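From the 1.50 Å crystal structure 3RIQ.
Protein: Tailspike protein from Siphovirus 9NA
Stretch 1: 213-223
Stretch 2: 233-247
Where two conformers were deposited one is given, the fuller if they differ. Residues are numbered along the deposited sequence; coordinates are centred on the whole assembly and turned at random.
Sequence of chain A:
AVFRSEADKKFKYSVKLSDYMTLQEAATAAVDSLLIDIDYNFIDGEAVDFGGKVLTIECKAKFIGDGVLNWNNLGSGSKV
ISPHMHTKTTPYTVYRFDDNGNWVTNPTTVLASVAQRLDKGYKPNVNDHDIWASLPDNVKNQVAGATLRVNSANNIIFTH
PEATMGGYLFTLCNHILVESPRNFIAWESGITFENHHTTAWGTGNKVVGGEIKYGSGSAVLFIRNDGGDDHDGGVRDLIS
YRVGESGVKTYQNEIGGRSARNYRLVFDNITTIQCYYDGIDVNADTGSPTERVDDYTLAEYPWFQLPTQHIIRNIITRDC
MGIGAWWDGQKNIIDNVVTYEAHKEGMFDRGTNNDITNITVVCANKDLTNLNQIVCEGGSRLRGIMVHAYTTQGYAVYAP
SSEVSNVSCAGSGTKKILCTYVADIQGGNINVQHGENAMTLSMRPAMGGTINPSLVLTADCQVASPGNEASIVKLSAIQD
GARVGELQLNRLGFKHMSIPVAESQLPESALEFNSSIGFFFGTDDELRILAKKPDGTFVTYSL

Stretch 1, residues 213-223: KYGSGSAVLFI
Stretch 2, residues 233-247: GGVRDLISYRVGESG

The two stretches bury 813 Å² between them and run in parallel register from Lys 213, paired with Tyr 241 (CA–CA 4.7 Å), to Ser 218 beside Ser 246 (CA–CA 4.8 Å). Lys 213 (phi/psi −123/138; m, then t throughout) lays CG 3.9 Å from CD2 of Tyr 241 (t), at the ring edge. Tyr 214 (58/−145; m) donates N to Tyr 241 O (2.8 Å); its ring sits obliquely to that of Tyr 241, centroids 5.5 Å apart and planes at 70°. Its buried OH accepts from Arg 242 NH1 (3.1 Å), and one water bridges the OH atoms of Tyr 214 and Tyr 241. Gly 215 (79/149), whose positive phi favours glycine, accepts Gly 244 N at O (2.8 Å). Gly 244 must lack a side chain, because a CB would lie 2.8 Å from Ser 216 O. Gly 217 O (−105/−142) receives Glu 245 N at 2.9 Å, and Ser 218 OG (m) receives Ser 246 N at 3.2 Å. Ala 219 (−60/−43) donates N to Gly 247 O (3.2 Å), its small CB 4.1 Å from Val 243 CG1. Strand 220–223 then opposes strand 234–236 at 157°, packing through side chains: Val 220 CB (t) meets Val 235 CG2 (t) at 3.9 Å, and Phe 222 CZ (m) approaches Gly 234 CA at 3.5 Å.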

ATOM      1  N   LYS A 213     -13.061  -8.822  18.590  1.00 11.90           N
ATOM      2  CA  LYS A 213     -12.284  -9.908  19.192  1.00 11.11           C
ATOM      3  C   LYS A 213     -13.145 -11.124  19.483  1.00 11.99           C
ATOM      4  O   LYS A 213     -14.280 -10.992  19.977  1.00 12.32           O
ATOM      5  CB  LYS A 213     -11.684  -9.437  20.523  1.00 11.37           C
ATOM      6  CG  LYS A 213     -10.937  -8.124  20.418  1.00 10.71           C
ATOM      7  CD  LYS A 213     -10.287  -7.737  21.768  1.00 13.36           C
ATOM      8  CE  LYS A 213      -9.615  -6.372  21.625  1.00 13.87           C
ATOM      9  NZ  LYS A 213      -8.889  -5.927  22.875  1.00 15.31           N
ATOM     10  N   TYR A 214     -12.612 -12.309  19.195  1.00 11.23           N
ATOM     11  CA  TYR A 214     -13.308 -13.573  19.524  1.00 11.89           C
ATOM     12  C   TYR A 214     -14.708 -13.669  18.879  1.00 12.55           C
ATOM     13  O   TYR A 214     -14.885 -13.223  17.748  1.00 11.99           O
ATOM     14  CB  TYR A 214     -13.291 -13.883  21.042  1.00 12.37           C
ATOM     15  CG  TYR A 214     -11.874 -13.997  21.572  1.00 11.11           C
ATOM     16  CD1 TYR A 214     -11.119 -15.162  21.347  1.00 11.67           C
ATOM     17  CD2 TYR A 214     -11.266 -12.941  22.272  1.00 11.43           C
ATOM     18  CE1 TYR A 214      -9.787 -15.276  21.802  1.00 12.59           C
ATOM     19  CE2 TYR A 214      -9.922 -13.033  22.757  1.00 11.23           C
ATOM     20  CZ  TYR A 214      -9.196 -14.208  22.504  1.00 11.66           C
ATOM     21  OH  TYR A 214      -7.907 -14.321  22.963  1.00 12.38           O
ATOM     22  N   GLY A 215     -15.666 -14.289  19.576  1.00 12.14           N
ATOM     23  CA  GLY A 215     -16.914 -14.730  18.928  1.00 12.74           C
ATOM     24  C   GLY A 215     -16.736 -16.003  18.152  1.00 13.92           C
ATOM     25  O   GLY A 215     -15.641 -16.292  17.644  1.00 13.66           O
ATOM     26  N   SER A 216     -17.789 -16.807  18.076  1.00 13.42           N
ATOM     27  CA  SER A 216     -17.677 -18.093  17.353  1.00 13.55           C
ATOM     28  C   SER A 216     -17.722 -17.920  15.837  1.00 14.36           C
ATOM     29  O   SER A 216     -17.442 -18.884  15.114  1.00 15.64           O
ATOM     30  CB  SER A 216     -18.788 -19.081  17.794  1.00 14.71           C
ATOM     31  OG  SER A 216     -20.066 -18.519  17.458  1.00 15.47           O
ATOM     32  N   GLY A 217     -18.114 -16.725  15.369  1.00 13.35           N
ATOM     33  CA  GLY A 217     -18.340 -16.471  13.946  1.00 14.10           C
ATOM     34  C   GLY A 217     -17.231 -15.644  13.298  1.00 13.36           C
ATOM     35  O   GLY A 217     -16.042 -15.771  13.647  1.00 13.24           O
ATOM     36  N   SER A 218     -17.633 -14.748  12.391  1.00 12.82           N
ATOM     37  CA  SER A 218     -16.694 -13.912  11.655  1.00 12.32           C
ATOM     38  C   SER A 218     -16.854 -12.486  12.172  1.00 11.96           C
ATOM     39  O   SER A 218     -17.945 -12.123  12.636  1.00 12.16           O
ATOM     40  CB  SER A 218     -16.958 -14.011  10.146  1.00 12.57           C
ATOM     41  OG  SER A 218     -16.812 -15.356   9.677  1.00 12.74           O
ATOM     42  N   ALA A 219     -15.807 -11.653  12.132  1.00 11.32           N
ATOM     43  CA  ALA A 219     -15.963 -10.355  12.790  1.00 11.28           C
ATOM     44  C   ALA A 219     -17.115  -9.554  12.170  1.00 11.03           C
ATOM     45  O   ALA A 219     -17.928  -8.936  12.898  1.00 11.57           O
ATOM     46  CB  ALA A 219     -14.679  -9.552  12.774  1.00 11.03           C
ATOM     47  N   VAL A 220     -17.191  -9.561  10.838  1.00 11.37           N
ATOM     48  CA  VAL A 220     -18.313  -8.955  10.114  1.00 10.53           C
ATOM     49  C   VAL A 220     -18.784  -9.974   9.117  1.00 10.82           C
ATOM     50  O   VAL A 220     -17.954 -10.612   8.442  1.00 11.43           O
ATOM     51  CB  VAL A 220     -17.916  -7.634   9.383  1.00 10.34           C
ATOM     52  CG1 VAL A 220     -19.159  -6.989   8.784  1.00 12.26           C
ATOM     53  CG2 VAL A 220     -17.181  -6.660  10.334  1.00 12.32           C
ATOM     54  N   LEU A 221     -20.121 -10.122   9.008  1.00 11.13           N
ATOM     55  CA  LEU A 221     -20.732 -11.125   8.130  1.00 10.84           C
ATOM     56  C   LEU A 221     -21.810 -10.473   7.260  1.00 11.32           C
ATOM     57  O   LEU A 221     -22.677  -9.733   7.781  1.00 12.17           O
ATOM     58  CB  LEU A 221     -21.353 -12.234   8.995  1.00 11.25           C
ATOM     59  CG  LEU A 221     -22.120 -13.320   8.220  1.00 11.27           C
ATOM     60  CD1 LEU A 221     -21.155 -14.149   7.391  1.00 13.74           C
ATOM     61  CD2 LEU A 221     -22.864 -14.201   9.174  1.00 13.34           C
ATOM     62  N   PHE A 222     -21.723 -10.687   5.950  1.00 11.06           N
ATOM     63  CA  PHE A 222     -22.706 -10.163   4.964  1.00 11.02           C
ATOM     64  C   PHE A 222     -23.581 -11.283   4.391  1.00 11.70           C
ATOM     65  O   PHE A 222     -23.060 -12.329   3.987  1.00 12.13           O
ATOM     66  CB  PHE A 222     -21.998  -9.473   3.792  1.00 10.78           C
ATOM     67  CG  PHE A 222     -21.261  -8.224   4.192  1.00 10.25           C
ATOM     68  CD1 PHE A 222     -21.879  -6.972   4.128  1.00 12.14           C
ATOM     69  CD2 PHE A 222     -19.972  -8.301   4.728  1.00 11.11           C
ATOM     70  CE1 PHE A 222     -21.215  -5.809   4.545  1.00 11.97           C
ATOM     71  CE2 PHE A 222     -19.307  -7.132   5.138  1.00 12.78           C
ATOM     72  CZ  PHE A 222     -19.930  -5.904   5.062  1.00 12.33           C
ATOM     73  N   ILE A 223     -24.904 -11.056   4.394  1.00 11.74           N
ATOM     74  CA  ILE A 223     -25.876 -11.984   3.831  1.00 11.77           C
ATOM     75  C   ILE A 223     -26.777 -11.227   2.856  1.00 12.20           C
ATOM     76  O   ILE A 223     -27.484 -10.290   3.264  1.00 11.18           O
ATOM     77  CB  ILE A 223     -26.728 -12.597   4.990  1.00 12.19           C
ATOM     78  CG1 ILE A 223     -25.862 -13.518   5.840  1.00 12.08           C
ATOM     79  CG2 ILE A 223     -27.992 -13.324   4.458  1.00 12.43           C
ATOM     80  CD1 ILE A 223     -26.465 -13.834   7.249  1.00 13.94           C
ATOM     81  N   GLY A 233     -20.748  -0.322   0.492  1.00 10.63           N
ATOM     82  CA  GLY A 233     -20.934  -1.467   1.406  1.00 10.68           C
ATOM     83  C   GLY A 233     -19.611  -2.183   1.587  1.00  9.79           C
ATOM     84  O   GLY A 233     -18.786  -2.218   0.651  1.00 11.10           O
ATOM     85  N   GLY A 234     -19.426  -2.787   2.764  1.00  9.54           N
ATOM     86  CA  GLY A 234     -18.225  -3.580   3.046  1.00 10.55           C
ATOM     87  C   GLY A 234     -17.548  -3.224   4.344  1.00 10.62           C
ATOM     88  O   GLY A 234     -18.208  -2.833   5.308  1.00 10.51           O
ATOM     89  N   VAL A 235     -16.225  -3.391   4.387  1.00 10.65           N
ATOM     90  CA  VAL A 235     -15.472  -3.200   5.635  1.00 10.55           C
ATOM     91  C   VAL A 235     -14.196  -2.432   5.321  1.00 10.12           C
ATOM     92  O   VAL A 235     -13.480  -2.773   4.372  1.00 12.15           O
ATOM     93  CB  VAL A 235     -15.076  -4.554   6.301  1.00  9.54           C
ATOM     94  CG1 VAL A 235     -14.267  -4.305   7.571  1.00 11.54           C
ATOM     95  CG2 VAL A 235     -16.323  -5.420   6.561  1.00 12.27           C
ATOM     96  N   ARG A 236     -13.887  -1.423   6.159  1.00  9.65           N
ATOM     97  CA  ARG A 236     -12.641  -0.648   5.998  1.00  9.90           C
ATOM     98  C   ARG A 236     -11.969  -0.425   7.345  1.00 10.33           C
ATOM     99  O   ARG A 236     -12.679  -0.148   8.324  1.00 11.04           O
ATOM    100  CB  ARG A 236     -12.928   0.699   5.316  1.00 11.14           C
ATOM    101  CG  ARG A 236     -11.684   1.577   5.168  1.00 11.47           C
ATOM    102  CD  ARG A 236     -11.885   2.777   4.262  1.00 12.57           C
ATOM    103  NE  ARG A 236     -13.016   3.667   4.577  1.00 13.47           N
ATOM    104  CZ  ARG A 236     -12.944   4.723   5.393  1.00 14.76           C
ATOM    105  NH1 ARG A 236     -11.819   4.952   6.089  1.00 14.93           N
ATOM    106  NH2 ARG A 236     -13.998   5.555   5.523  1.00 16.78           N
ATOM    107  N   ASP A 237     -10.633  -0.589   7.393  1.00 10.55           N
ATOM    108  CA  ASP A 237      -9.821  -0.215   8.598  1.00 10.81           C
ATOM    109  C   ASP A 237     -10.257  -0.975   9.843  1.00 11.08           C
ATOM    110  O   ASP A 237     -10.548  -0.354  10.887  1.00 12.69           O
ATOM    111  CB  ASP A 237      -9.910   1.289   8.878  1.00 10.96           C
ATOM    112  CG  ASP A 237      -9.342   2.136   7.764  1.00 12.01           C
ATOM    113  OD1 ASP A 237      -8.454   1.662   7.033  1.00 13.12           O
ATOM    114  OD2 ASP A 237      -9.775   3.310   7.640  1.00 13.87           O
ATOM    115  N   LEU A 238     -10.321  -2.308   9.747  1.00 10.42           N
ATOM    116  CA  LEU A 238     -10.744  -3.138  10.886  1.00  9.96           C
ATOM    117  C   LEU A 238      -9.613  -4.089  11.290  1.00 10.34           C
ATOM    118  O   LEU A 238      -8.899  -4.622  10.428  1.00 12.25           O
ATOM    119  CB  LEU A 238     -11.968  -3.987  10.469  1.00 10.16           C
ATOM    120  CG  LEU A 238     -12.514  -4.928  11.542  1.00 10.01           C
ATOM    121  CD1 LEU A 238     -13.155  -4.147  12.695  1.00 12.97           C
ATOM    122  CD2 LEU A 238     -13.518  -5.900  10.910  1.00 12.65           C
ATOM    123  N   ILE A 239      -9.472  -4.312  12.592  1.00 10.54           N
ATOM    124  CA  ILE A 239      -8.631  -5.431  13.108  1.00  9.55           C
ATOM    125  C   ILE A 239      -9.603  -6.516  13.564  1.00 10.76           C
ATOM    126  O   ILE A 239     -10.487  -6.238  14.377  1.00 10.59           O
ATOM    127  CB  ILE A 239      -7.722  -4.974  14.283  1.00 10.22           C
ATOM    128  CG1 ILE A 239      -6.760  -3.872  13.812  1.00 11.31           C
ATOM    129  CG2 ILE A 239      -6.983  -6.173  14.843  1.00 11.27           C
ATOM    130  CD1 ILE A 239      -5.990  -3.214  14.926  1.00 16.27           C
ATOM    131  N   SER A 240      -9.450  -7.737  13.056  1.00 10.29           N
ATOM    132  CA  SER A 240     -10.288  -8.887  13.435  1.00 10.96           C
ATOM    133  C   SER A 240      -9.375  -9.846  14.177  1.00 10.98           C
ATOM    134  O   SER A 240      -8.401 -10.370  13.578  1.00 11.32           O
ATOM    135  CB  SER A 240     -10.829  -9.544  12.168  1.00 11.08           C
ATOM    136  OG  SER A 240     -11.516 -10.740  12.478  1.00 12.90           O
ATOM    137  N   TYR A 241      -9.634 -10.051  15.472  1.00 11.49           N
ATOM    138  CA  TYR A 241      -8.675 -10.771  16.332  1.00 11.09           C
ATOM    139  C   TYR A 241      -9.247 -12.046  16.919  1.00 11.34           C
ATOM    140  O   TYR A 241     -10.211 -11.992  17.702  1.00 12.44           O
ATOM    141  CB  TYR A 241      -8.279  -9.834  17.488  1.00 11.85           C
ATOM    142  CG  TYR A 241      -7.438 -10.474  18.584  1.00 11.06           C
ATOM    143  CD1 TYR A 241      -6.169 -11.038  18.319  1.00 11.20           C
ATOM    144  CD2 TYR A 241      -7.911 -10.478  19.908  1.00 12.89           C
ATOM    145  CE1 TYR A 241      -5.399 -11.604  19.352  1.00 12.29           C
ATOM    146  CE2 TYR A 241      -7.144 -11.044  20.958  1.00 14.17           C
ATOM    147  CZ  TYR A 241      -5.883 -11.593  20.653  1.00 12.03           C
ATOM    148  OH  TYR A 241      -5.076 -12.134  21.639  1.00 13.39           O
ATOM    149  N   ARG A 242      -8.680 -13.178  16.524  1.00 11.96           N
ATOM    150  CA  ARG A 242      -9.049 -14.491  17.111  1.00 12.06           C
ATOM    151  C   ARG A 242     -10.541 -14.854  17.048  1.00 12.18           C
ATOM    152  O   ARG A 242     -11.108 -15.492  17.990  1.00 12.31           O
ATOM    153  CB  ARG A 242      -8.513 -14.615  18.548  1.00 12.38           C
ATOM    154  CG  ARG A 242      -7.004 -14.776  18.545  1.00 12.07           C
ATOM    155  CD  ARG A 242      -6.480 -14.849  19.973  1.00 12.90           C
ATOM    156  NE  ARG A 242      -5.043 -15.080  19.997  1.00 13.39           N
ATOM    157  CZ  ARG A 242      -4.357 -15.224  21.121  1.00 13.08           C
ATOM    158  NH1 ARG A 242      -5.018 -15.235  22.294  1.00 12.77           N
ATOM    159  NH2 ARG A 242      -3.047 -15.436  21.076  1.00 13.23           N
ATOM    160  N   VAL A 243     -11.170 -14.487  15.938  1.00 12.10           N
ATOM    161  CA  VAL A 243     -12.546 -14.959  15.744  1.00 12.30           C
ATOM    162  C   VAL A 243     -12.568 -16.475  15.472  1.00 13.00           C
ATOM    163  O   VAL A 243     -11.582 -17.081  15.009  1.00 12.68           O
ATOM    164  CB  VAL A 243     -13.321 -14.155  14.644  1.00 11.67           C
ATOM    165  CG1 VAL A 243     -13.253 -12.681  14.979  1.00 13.48           C
ATOM    166  CG2 VAL A 243     -12.799 -14.443  13.250  1.00 14.61           C
ATOM    167  N   GLY A 244     -13.710 -17.091  15.771  1.00 12.39           N
ATOM    168  CA  GLY A 244     -13.842 -18.557  15.613  1.00 13.02           C
ATOM    169  C   GLY A 244     -14.040 -19.014  14.159  1.00 13.29           C
ATOM    170  O   GLY A 244     -13.826 -20.214  13.857  1.00 14.36           O
ATOM    171  N   GLU A 245     -14.412 -18.093  13.270  0.50 13.31           N
ATOM    172  CA  GLU A 245     -14.536 -18.430  11.854  0.50 13.49           C
ATOM    173  C   GLU A 245     -13.531 -17.600  11.052  0.50 13.25           C
ATOM    174  O   GLU A 245     -12.316 -17.745  11.256  0.50 13.52           O
ATOM    175  CB  GLU A 245     -16.007 -18.334  11.374  0.50 13.85           C
ATOM    176  CG  GLU A 245     -16.842 -19.455  12.001  0.50 15.31           C
ATOM    177  CD  GLU A 245     -18.239 -19.618  11.416  0.50 19.60           C
ATOM    178  OE1 GLU A 245     -18.425 -19.352  10.208  0.50 22.30           O
ATOM    179  OE2 GLU A 245     -19.148 -20.044  12.174  0.50 23.31           O
ATOM    180  N   SER A 246     -14.004 -16.741  10.153  1.00 12.63           N
ATOM    181  CA  SER A 246     -13.091 -16.023   9.263  1.00 12.66           C
ATOM    182  C   SER A 246     -13.007 -14.522   9.589  1.00 12.32           C
ATOM    183  O   SER A 246     -13.922 -13.944  10.183  1.00 11.68           O
ATOM    184  CB  SER A 246     -13.479 -16.255   7.813  1.00 12.71           C
ATOM    185  OG  SER A 246     -13.263 -17.597   7.432  1.00 12.75           O
ATOM    186  N   GLY A 247     -11.899 -13.890   9.211  1.00 13.05           N
ATOM    187  CA  GLY A 247     -11.630 -12.518   9.686  1.00 12.29           C
ATOM    188  C   GLY A 247     -12.808 -11.608   9.378  1.00 12.34           C
ATOM    189  O   GLY A 247     -13.301 -10.890  10.262  1.00 13.48           O
TER
HETATM  190  O   HOH W   1      -6.516 -12.349  24.081  1.00 14.38           O
HETATM  191  O   HOH W   2     -19.450 -16.492  10.212  1.00 32.36           O